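Long-range contacts in protein tudor (Drosophila melanogaster, PDB 4Q5W), which is required during oogenesis for primordial germ cell formation and normal abdominal segmentation, and may act with Piwi proteins in piRNA-mediated repression of transposable elements: residues A[47-53]-A[65-71]; A[4-8]-A[19-23]. One frame throughout, in Å; residues are numbered along the deposited sequence.

Contact 1 of 2, residues A[47-53]-A[65-71]; sequences AAVDDMC and RSRILEV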
ATOM      1  N   ALA A  47     -10.414  -5.004  20.902  1.00 17.25           N
ATOM      2  CA  ALA A  47     -10.945  -5.322  19.581  1.00 19.33           C
ATOM      3  C   ALA A  47     -10.573  -6.754  19.192  1.00 22.51           C
ATOM      4  O   ALA A  47      -9.710  -7.362  19.814  1.00 22.83           O
ATOM      5  CB  ALA A  47     -10.418  -4.345  18.555  1.00 17.38           C
ATOM      6  N   ALA A  48     -11.239  -7.291  18.173  1.00 22.22           N
ATOM      7  CA  ALA A  48     -10.935  -8.630  17.676  1.00 20.29           C
ATOM      8  C   ALA A  48     -10.431  -8.526  16.240  1.00 19.84           C
ATOM      9  O   ALA A  48     -10.592  -7.492  15.609  1.00 17.10           O
ATOM     10  CB  ALA A  48     -12.176  -9.524  17.753  1.00 23.89           C
ATOM     11  N   VAL A  49      -9.811  -9.594  15.748  1.00 21.55           N
ATOM     12  CA  VAL A  49      -9.306  -9.635  14.376  1.00 19.50           C
ATOM     13  C   VAL A  49     -10.427  -9.248  13.412  1.00 22.36           C
ATOM     14  O   VAL A  49     -11.573  -9.643  13.609  1.00 25.03           O
ATOM     15  CB  VAL A  49      -8.752 -11.029  14.047  1.00 22.26           C
ATOM     16  CG1 VAL A  49      -8.472 -11.165  12.565  1.00 23.99           C
ATOM     17  CG2 VAL A  49      -7.485 -11.292  14.859  1.00 23.56           C
ATOM     18  N   ASP A  50     -10.083  -8.443  12.408  1.00 20.30           N
ATOM     19  CA  ASP A  50     -11.026  -7.908  11.413  1.00 22.06           C
ATOM     20  C   ASP A  50     -11.911  -6.739  11.862  1.00 19.22           C
ATOM     21  O   ASP A  50     -12.655  -6.188  11.049  1.00 19.16           O
ATOM     22  CB  ASP A  50     -11.854  -9.012  10.736  1.00 23.76           C
ATOM     23  CG  ASP A  50     -10.994  -9.962   9.921  1.00 29.74           C
ATOM     24  OD1 ASP A  50      -9.939  -9.526   9.415  1.00 35.82           O
ATOM     25  OD2 ASP A  50     -11.366 -11.144   9.791  1.00 38.07           O
ATOM     26  N   ASP A  51     -11.838  -6.338  13.131  1.00 23.71           N
ATOM     27  CA  ASP A  51     -12.590  -5.154  13.547  1.00 17.62           C
ATOM     28  C   ASP A  51     -12.076  -3.916  12.821  1.00 13.68           C
ATOM     29  O   ASP A  51     -10.872  -3.771  12.592  1.00 14.99           O
ATOM     30  CB  ASP A  51     -12.547  -4.929  15.070  1.00 16.13           C
ATOM     31  CG  ASP A  51     -13.489  -5.851  15.826  1.00 22.96           C
ATOM     32  OD1 ASP A  51     -14.272  -6.578  15.170  1.00 23.60           O
ATOM     33  OD2 ASP A  51     -13.450  -5.849  17.082  1.00 22.39           O
ATOM     34  N   MET A  52     -12.999  -3.033  12.459  1.00 15.74           N
ATOM     35  CA  MET A  52     -12.660  -1.769  11.829  1.00 14.89           C
ATOM     36  C   MET A  52     -12.578  -0.692  12.898  1.00 17.77           C
ATOM     37  O   MET A  52     -13.392  -0.660  13.816  1.00 22.25           O
ATOM     38  CB  MET A  52     -13.720  -1.385  10.798  1.00 17.65           C
ATOM     39  CG  MET A  52     -14.107  -2.517   9.866  1.00 24.33           C
ATOM     40  SD  MET A  52     -12.703  -3.133   8.932  1.00 28.55           S
ATOM     41  CE  MET A  52     -12.073  -1.631   8.258  1.00 13.29           C
ATOM     42  N   CYS A  53     -11.586   0.183  12.775  1.00 14.34           N
ATOM     43  CA  CYS A  53     -11.335   1.211  13.776  1.00 12.61           C
ATOM     44  C   CYS A  53     -10.440   2.301  13.180  1.00 16.82           C
ATOM     45  O   CYS A  53     -10.270   2.368  11.967  1.00 17.06           O
ATOM     46  CB  CYS A  53     -10.683   0.597  15.012  1.00 12.49           C
ATOM     47  SG  CYS A  53      -9.216  -0.397  14.663  1.00 21.01           S
ATOM     48  N   ARG A  65      -7.878   5.147   8.933  1.00 13.99           N
ATOM     49  CA  ARG A  65      -8.790   4.028   9.039  1.00 11.63           C
ATOM     50  C   ARG A  65      -7.986   2.741   9.087  1.00 13.60           C
ATOM     51  O   ARG A  65      -7.031   2.571   8.325  1.00 12.40           O
ATOM     52  CB  ARG A  65      -9.744   3.979   7.853  1.00 11.28           C
ATOM     53  CG  ARG A  65     -10.678   5.176   7.779  1.00 10.43           C
ATOM     54  CD  ARG A  65     -11.910   4.821   6.981  1.00 10.73           C
ATOM     55  NE  ARG A  65     -11.590   4.563   5.578  1.00 15.65           N
ATOM     56  CZ  ARG A  65     -12.461   4.068   4.707  1.00 13.60           C
ATOM     57  NH1 ARG A  65     -12.095   3.859   3.444  1.00 15.68           N
ATOM     58  NH2 ARG A  65     -13.696   3.788   5.103  1.00 13.13           N
ATOM     59  N   SER A  66      -8.381   1.830   9.968  1.00 11.44           N
ATOM     60  CA  SER A  66      -7.604   0.619  10.191  1.00 10.20           C
ATOM     61  C   SER A  66      -8.460  -0.620  10.368  1.00 14.83           C
ATOM     62  O   SER A  66      -9.637  -0.532  10.711  1.00 15.32           O
ATOM     63  CB  SER A  66      -6.725   0.790  11.430  1.00 13.86           C
ATOM     64  OG  SER A  66      -7.513   1.212  12.536  1.00 24.55           O
ATOM     65  N   ARG A  67      -7.843  -1.781  10.157  1.00 13.29           N
ATOM     66  CA  ARG A  67      -8.477  -3.062  10.433  1.00 13.44           C
ATOM     67  C   ARG A  67      -7.498  -3.909  11.234  1.00 16.33           C
ATOM     68  O   ARG A  67      -6.305  -3.951  10.931  1.00 15.57           O
ATOM     69  CB  ARG A  67      -8.876  -3.795   9.142  1.00 17.13           C
ATOM     70  CG  ARG A  67      -9.482  -5.172   9.379  1.00 17.67           C
ATOM     71  CD  ARG A  67     -10.158  -5.742   8.128  1.00 15.16           C
ATOM     72  NE  ARG A  67      -9.345  -5.552   6.928  1.00 20.79           N
ATOM     73  CZ  ARG A  67      -8.372  -6.373   6.548  1.00 22.13           C
ATOM     74  NH1 ARG A  67      -7.690  -6.127   5.435  1.00 26.14           N
ATOM     75  NH2 ARG A  67      -8.081  -7.446   7.275  1.00 19.15           N
ATOM     76  N   ILE A  68      -8.000  -4.569  12.268  1.00 13.65           N
ATOM     77  CA  ILE A  68      -7.156  -5.385  13.127  1.00 16.93           C
ATOM     78  C   ILE A  68      -6.712  -6.653  12.407  1.00 18.87           C
ATOM     79  O   ILE A  68      -7.542  -7.446  11.958  1.00 19.83           O
ATOM     80  CB  ILE A  68      -7.887  -5.779  14.426  1.00 18.13           C
ATOM     81  CG1 ILE A  68      -8.410  -4.531  15.148  1.00 13.93           C
ATOM     82  CG2 ILE A  68      -6.968  -6.577  15.337  1.00 20.99           C
ATOM     83  CD1 ILE A  68      -7.330  -3.577  15.604  1.00 15.97           C
ATOM     84  N   LEU A  69      -5.402  -6.835  12.301  1.00 15.14           N
ATOM     85  CA  LEU A  69      -4.841  -8.054  11.731  1.00 19.95           C
ATOM     86  C   LEU A  69      -4.550  -9.091  12.813  1.00 23.19           C
ATOM     87  O   LEU A  69      -4.871 -10.273  12.659  1.00 22.16           O
ATOM     88  CB  LEU A  69      -3.561  -7.740  10.965  1.00 19.79           C
ATOM     89  CG  LEU A  69      -3.757  -6.909   9.695  1.00 15.75           C
ATOM     90  CD1 LEU A  69      -2.423  -6.573   9.067  1.00 17.54           C
ATOM     91  CD2 LEU A  69      -4.640  -7.672   8.714  1.00 22.86           C
ATOM     92  N   GLU A  70      -3.932  -8.648  13.907  1.00 22.78           N
ATOM     93  CA  GLU A  70      -3.565  -9.550  14.990  0.50 21.97           C
ATOM     94  C   GLU A  70      -3.742  -8.897  16.357  1.00 22.33           C
ATOM     95  O   GLU A  70      -3.424  -7.722  16.543  1.00 24.06           O
ATOM     96  CB  GLU A  70      -2.117 -10.018  14.817  0.50 22.99           C
ATOM     97  CG  GLU A  70      -1.694 -11.126  15.767  0.50 24.36           C
ATOM     98  CD  GLU A  70      -0.290 -11.626  15.489  0.50 27.93           C
ATOM     99  OE1 GLU A  70       0.351 -11.113  14.549  0.50 29.45           O
ATOM    100  OE2 GLU A  70       0.174 -12.530  16.214  0.50 30.75           O
ATOM    101  N   VAL A  71      -4.269  -9.666  17.300  1.00 19.84           N
ATOM    102  CA  VAL A  71      -4.365  -9.233  18.685  1.00 21.00           C
ATOM    103  C   VAL A  71      -3.091  -9.721  19.366  1.00 29.65           C
ATOM    104  O   VAL A  71      -2.877 -10.927  19.512  1.00 29.41           O
ATOM    105  CB  VAL A  71      -5.619  -9.812  19.363  1.00 25.65           C
ATOM    106  CG1 VAL A  71      -5.693  -9.384  20.821  1.00 25.16           C
ATOM    107  CG2 VAL A  71      -6.866  -9.350  18.618  1.00 24.96           C
TER
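Ile-68 fills the buried centre of this contact, its CB lying 3.4 Å from Ala-48 O. CG1 stands anti to the carbonyl carbon (chi1 -55°), and a bend at chi2 brings Ile-68 CD1 against Cys-53 SG at 3.8 Å, while CG1 packs on Ala-47 CB. Next to it, Cys-53 and Ser-66 form a hydrogen-bonded antiparallel pair. Cys-53 O receives Ser-66 N at 2.8 Å and a weak second bond from Ser-66 OG, and Cys-53 N is bonded to Ser-66 O. Ahead of the strand, Ala-48 to Asp-51 form a type II turn, yet backbone hydrogen bonds to Ile-68 continue through it: Ile-68 N bonds Asp-51 O and Asp-50 N reaches Ile-68 O at 2.8 Å. Asp-51 OD2 braces the turn, met by Ala-48 N from above the carboxylate plane.

The solvent side is looser. Val-49 CG2 and Val-71 CG2 approach only to 4.3 Å. Asp-50 OD1 sits at the edge of the Arg-67 guanidinium, a long 3.5 Å salt bridge to NH2 with planes 51° apart, and Met-52 SD lies against Arg-67 CD at 3.7 Å. An alanine in place of Arg-67 is likely to leave the Asp-50 carboxylate without the positive charge facing it and Met-52 SD without the outer methylenes beside it.

This antiparallel hairpin of strands 52-56 and 63-71 belongs to the Tudor domain's four-stranded sheet, where the other edge of 63-71 pairs with 77-81 and Leu-69 and Glu-70 face Lys-78 in a classic beta bulge. Arg-65 packs on Ile-31 and Leu-35 of helix 25-37, while its guanidinium forms a salt bridge with Asp-83.

Contact 2 of 2, residues A[4-8]-A[19-23]; sequences TKAII and LQFSE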
ATOM      1  N   THR A   4      -4.500   5.164 -17.330  1.00 30.11           N
ATOM      2  CA  THR A   4      -4.948   5.863 -16.128  1.00 24.28           C
ATOM      3  C   THR A   4      -3.826   6.003 -15.097  1.00 22.48           C
ATOM      4  O   THR A   4      -2.834   5.283 -15.154  1.00 25.58           O
ATOM      5  CB  THR A   4      -6.177   5.186 -15.493  1.00 28.09           C
ATOM      6  OG1 THR A   4      -6.861   6.131 -14.660  1.00 35.94           O
ATOM      7  CG2 THR A   4      -5.785   3.973 -14.661  1.00 16.00           C
ATOM      8  N   LYS A   5      -3.990   6.942 -14.168  1.00 17.13           N
ATOM      9  CA  LYS A   5      -2.933   7.297 -13.233  1.00 15.33           C
ATOM     10  C   LYS A   5      -3.259   6.791 -11.836  1.00 18.38           C
ATOM     11  O   LYS A   5      -4.426   6.726 -11.456  1.00 15.82           O
ATOM     12  CB  LYS A   5      -2.773   8.821 -13.174  1.00 17.90           C
ATOM     13  CG  LYS A   5      -1.603   9.268 -12.294  1.00 23.39           C
ATOM     14  CD  LYS A   5      -1.314  10.751 -12.419  1.00 25.49           C
ATOM     15  CE  LYS A   5      -2.328  11.597 -11.667  1.00 29.62           C
ATOM     16  NZ  LYS A   5      -2.017  13.053 -11.791  1.00 24.24           N
ATOM     17  N   ALA A   6      -2.227   6.432 -11.080  1.00 13.34           N
ATOM     18  CA  ALA A   6      -2.410   6.023  -9.695  1.00 11.08           C
ATOM     19  C   ALA A   6      -1.149   6.310  -8.897  1.00 12.97           C
ATOM     20  O   ALA A   6      -0.087   6.592  -9.460  1.00 13.34           O
ATOM     21  CB  ALA A   6      -2.752   4.543  -9.622  1.00 10.86           C
ATOM     22  N   ILE A   7      -1.272   6.252  -7.577  1.00 12.57           N
ATOM     23  CA  ILE A   7      -0.114   6.365  -6.694  0.50 12.52           C
ATOM     24  C   ILE A   7       0.066   5.076  -5.906  1.00 14.26           C
ATOM     25  O   ILE A   7      -0.874   4.598  -5.262  1.00 13.07           O
ATOM     26  CB  ILE A   7      -0.275   7.506  -5.690  0.50 13.74           C
ATOM     27  CG1 ILE A   7      -0.328   8.853  -6.410  0.50 16.57           C
ATOM     28  CG2 ILE A   7       0.868   7.488  -4.673  0.50 15.85           C
ATOM     29  CD1 ILE A   7      -0.660  10.003  -5.485  0.50 20.83           C
ATOM     30  N   ILE A   8       1.264   4.501  -5.958  1.00 12.99           N
ATOM     31  CA  ILE A   8       1.542   3.297  -5.182  1.00 10.08           C
ATOM     32  C   ILE A   8       1.785   3.668  -3.727  1.00 11.14           C
ATOM     33  O   ILE A   8       2.661   4.479  -3.417  1.00 13.70           O
ATOM     34  CB  ILE A   8       2.720   2.503  -5.781  1.00  9.17           C
ATOM     35  CG1 ILE A   8       2.300   1.981  -7.159  1.00 15.12           C
ATOM     36  CG2 ILE A   8       3.128   1.342  -4.869  1.00 12.24           C
ATOM     37  CD1 ILE A   8       3.405   1.291  -7.940  1.00 17.19           C
ATOM     38  N   LEU A  19      -2.555   0.463  -4.715  1.00 12.40           N
ATOM     39  CA  LEU A  19      -2.542   1.714  -5.469  1.00 13.14           C
ATOM     40  C   LEU A  19      -3.800   2.514  -5.226  1.00 12.73           C
ATOM     41  O   LEU A  19      -4.888   1.951  -5.153  1.00 14.32           O
ATOM     42  CB  LEU A  19      -2.504   1.461  -6.989  1.00 19.69           C
ATOM     43  CG  LEU A  19      -1.248   0.929  -7.656  1.00 28.35           C
ATOM     44  CD1 LEU A  19      -1.148  -0.518  -7.344  1.00 34.43           C
ATOM     45  CD2 LEU A  19      -1.292   1.138  -9.152  1.00 28.31           C
ATOM     46  N   GLN A  20      -3.658   3.831  -5.171  1.00 11.95           N
ATOM     47  CA  GLN A  20      -4.819   4.705  -5.126  1.00 14.04           C
ATOM     48  C   GLN A  20      -5.011   5.334  -6.494  1.00 14.98           C
ATOM     49  O   GLN A  20      -4.178   6.111  -6.940  1.00 11.34           O
ATOM     50  CB  GLN A  20      -4.620   5.788  -4.072  1.00 11.25           C
ATOM     51  CG  GLN A  20      -4.470   5.219  -2.667  1.00 13.47           C
ATOM     52  CD  GLN A  20      -4.202   6.300  -1.649  1.00 14.61           C
ATOM     53  OE1 GLN A  20      -3.919   7.447  -2.004  1.00 12.60           O
ATOM     54  NE2 GLN A  20      -4.318   5.952  -0.373  1.00 14.19           N
ATOM     55  N   PHE A  21      -6.103   4.986  -7.168  1.00 15.14           N
ATOM     56  CA  PHE A  21      -6.365   5.526  -8.501  1.00 12.16           C
ATOM     57  C   PHE A  21      -6.836   6.968  -8.404  1.00 13.96           C
ATOM     58  O   PHE A  21      -7.502   7.341  -7.436  1.00 14.39           O
ATOM     59  CB  PHE A  21      -7.353   4.644  -9.252  1.00 13.02           C
ATOM     60  CG  PHE A  21      -6.735   3.371  -9.739  1.00 14.99           C
ATOM     61  CD1 PHE A  21      -6.744   2.239  -8.952  1.00 13.61           C
ATOM     62  CD2 PHE A  21      -6.109   3.322 -10.976  1.00 14.87           C
ATOM     63  CE1 PHE A  21      -6.149   1.065  -9.386  1.00 14.84           C
ATOM     64  CE2 PHE A  21      -5.515   2.146 -11.422  1.00 16.34           C
ATOM     65  CZ  PHE A  21      -5.539   1.021 -10.626  1.00 17.02           C
ATOM     66  N   SER A  22      -6.471   7.777  -9.399  1.00 12.75           N
ATOM     67  CA  SER A  22      -6.641   9.233  -9.302  1.00 12.66           C
ATOM     68  C   SER A  22      -8.078   9.685  -9.083  1.00 13.41           C
ATOM     69  O   SER A  22      -8.307  10.741  -8.492  1.00 14.90           O
ATOM     70  CB  SER A  22      -6.018   9.959 -10.511  1.00 13.36           C
ATOM     71  OG  SER A  22      -6.752   9.744 -11.708  1.00 17.80           O
ATOM     72  N   GLU A  23      -9.042   8.886  -9.546  1.00 15.17           N
ATOM     73  CA  GLU A  23     -10.464   9.195  -9.350  1.00 18.48           C
ATOM     74  C   GLU A  23     -10.806   9.404  -7.872  1.00 15.75           C
ATOM     75  O   GLU A  23     -11.766  10.106  -7.549  1.00 15.38           O
ATOM     76  CB  GLU A  23     -11.356   8.081  -9.915  1.00 21.52           C
ATOM     77  CG  GLU A  23     -11.264   6.786  -9.109  1.00 23.56           C
ATOM     78  CD  GLU A  23     -12.303   5.729  -9.479  1.00 32.61           C
ATOM     79  OE1 GLU A  23     -13.072   5.932 -10.448  1.00 32.45           O
ATOM     80  OE2 GLU A  23     -12.334   4.681  -8.784  1.00 32.44           O
TER
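Ala-6 faces Phe-21 and Ile-8 faces Leu-19 as non-hydrogen-bonded pairs of two antiparallel strands, whose short axes approach to 4.5 Å with 151° between their directions. Between them, Ile-7 and Gln-20 make the hydrogen-bonded pair, with Gln-20 N to Ile-7 O at 2.9 Å and Ile-7 N to Gln-20 O at 3.0 Å. A third bond, Ser-22 N to Lys-5 O, carries the pairing to the start of the 3-10 turn.

Ala-6 is the hub on the face it shares with Phe-21, Leu-19 and Ile-8. Its CB lies over one face of the Phe-21 ring, offset toward the rim, in a CH-pi contact 4.2 Å from the ring centroid and 23° off the normal. Ala-6 CB also touches Leu-19 CD2 at 3.7 Å. Thr-4 reaches the ring differently: CG2, placed between its own backbone N and carbonyl carbon, comes to the edge near the ring plane, 3.7 Å from Phe-21 CE2. Methyl groups thus meet the ring over a face and at its edge. Farther along, Ile-8 and Leu-19 lie alongside each other, Ile-8 CG1 meeting Leu-19 CG at 3.7 Å. Gln-20 projects from the reverse face, and its NE2 donates to the backbone oxygen of Asp-83.

Val-142 and Phe-144 of strand 139-144 add to the cover of Phe-21. The hairpin begins a five-stranded sheet, in order 5-11, 16-21, 108-112, 153-158, 139-144, whose first and last strands also pair, consistent with the OB-like staphylococcal nuclease-like subdomain of extended Tudor domains.

How the contacts relate
From the N terminus, contact 2 comes first, closing the loop of residues 9-18 and completing the hairpin of strands 5-11 and 16-21. The chain then runs through helix 25-37 and enters contact 1, which closes residues 54-64 in the hairpin of strands 52-56 and 63-71. The two loops follow in series, neither enclosing nor crossing the other. Their centres lie 25 Å apart, on opposite sides of the chain's centre. Contact 1 ties the sheet of the canonical Tudor core, contact 2 that of what is probably the nuclease-like part, both within the extended Tudor domain. Asp-83 bridges them, its carboxylate in a salt bridge with Arg-65, its backbone oxygen accepting a hydrogen bond from Gln-20 NE2.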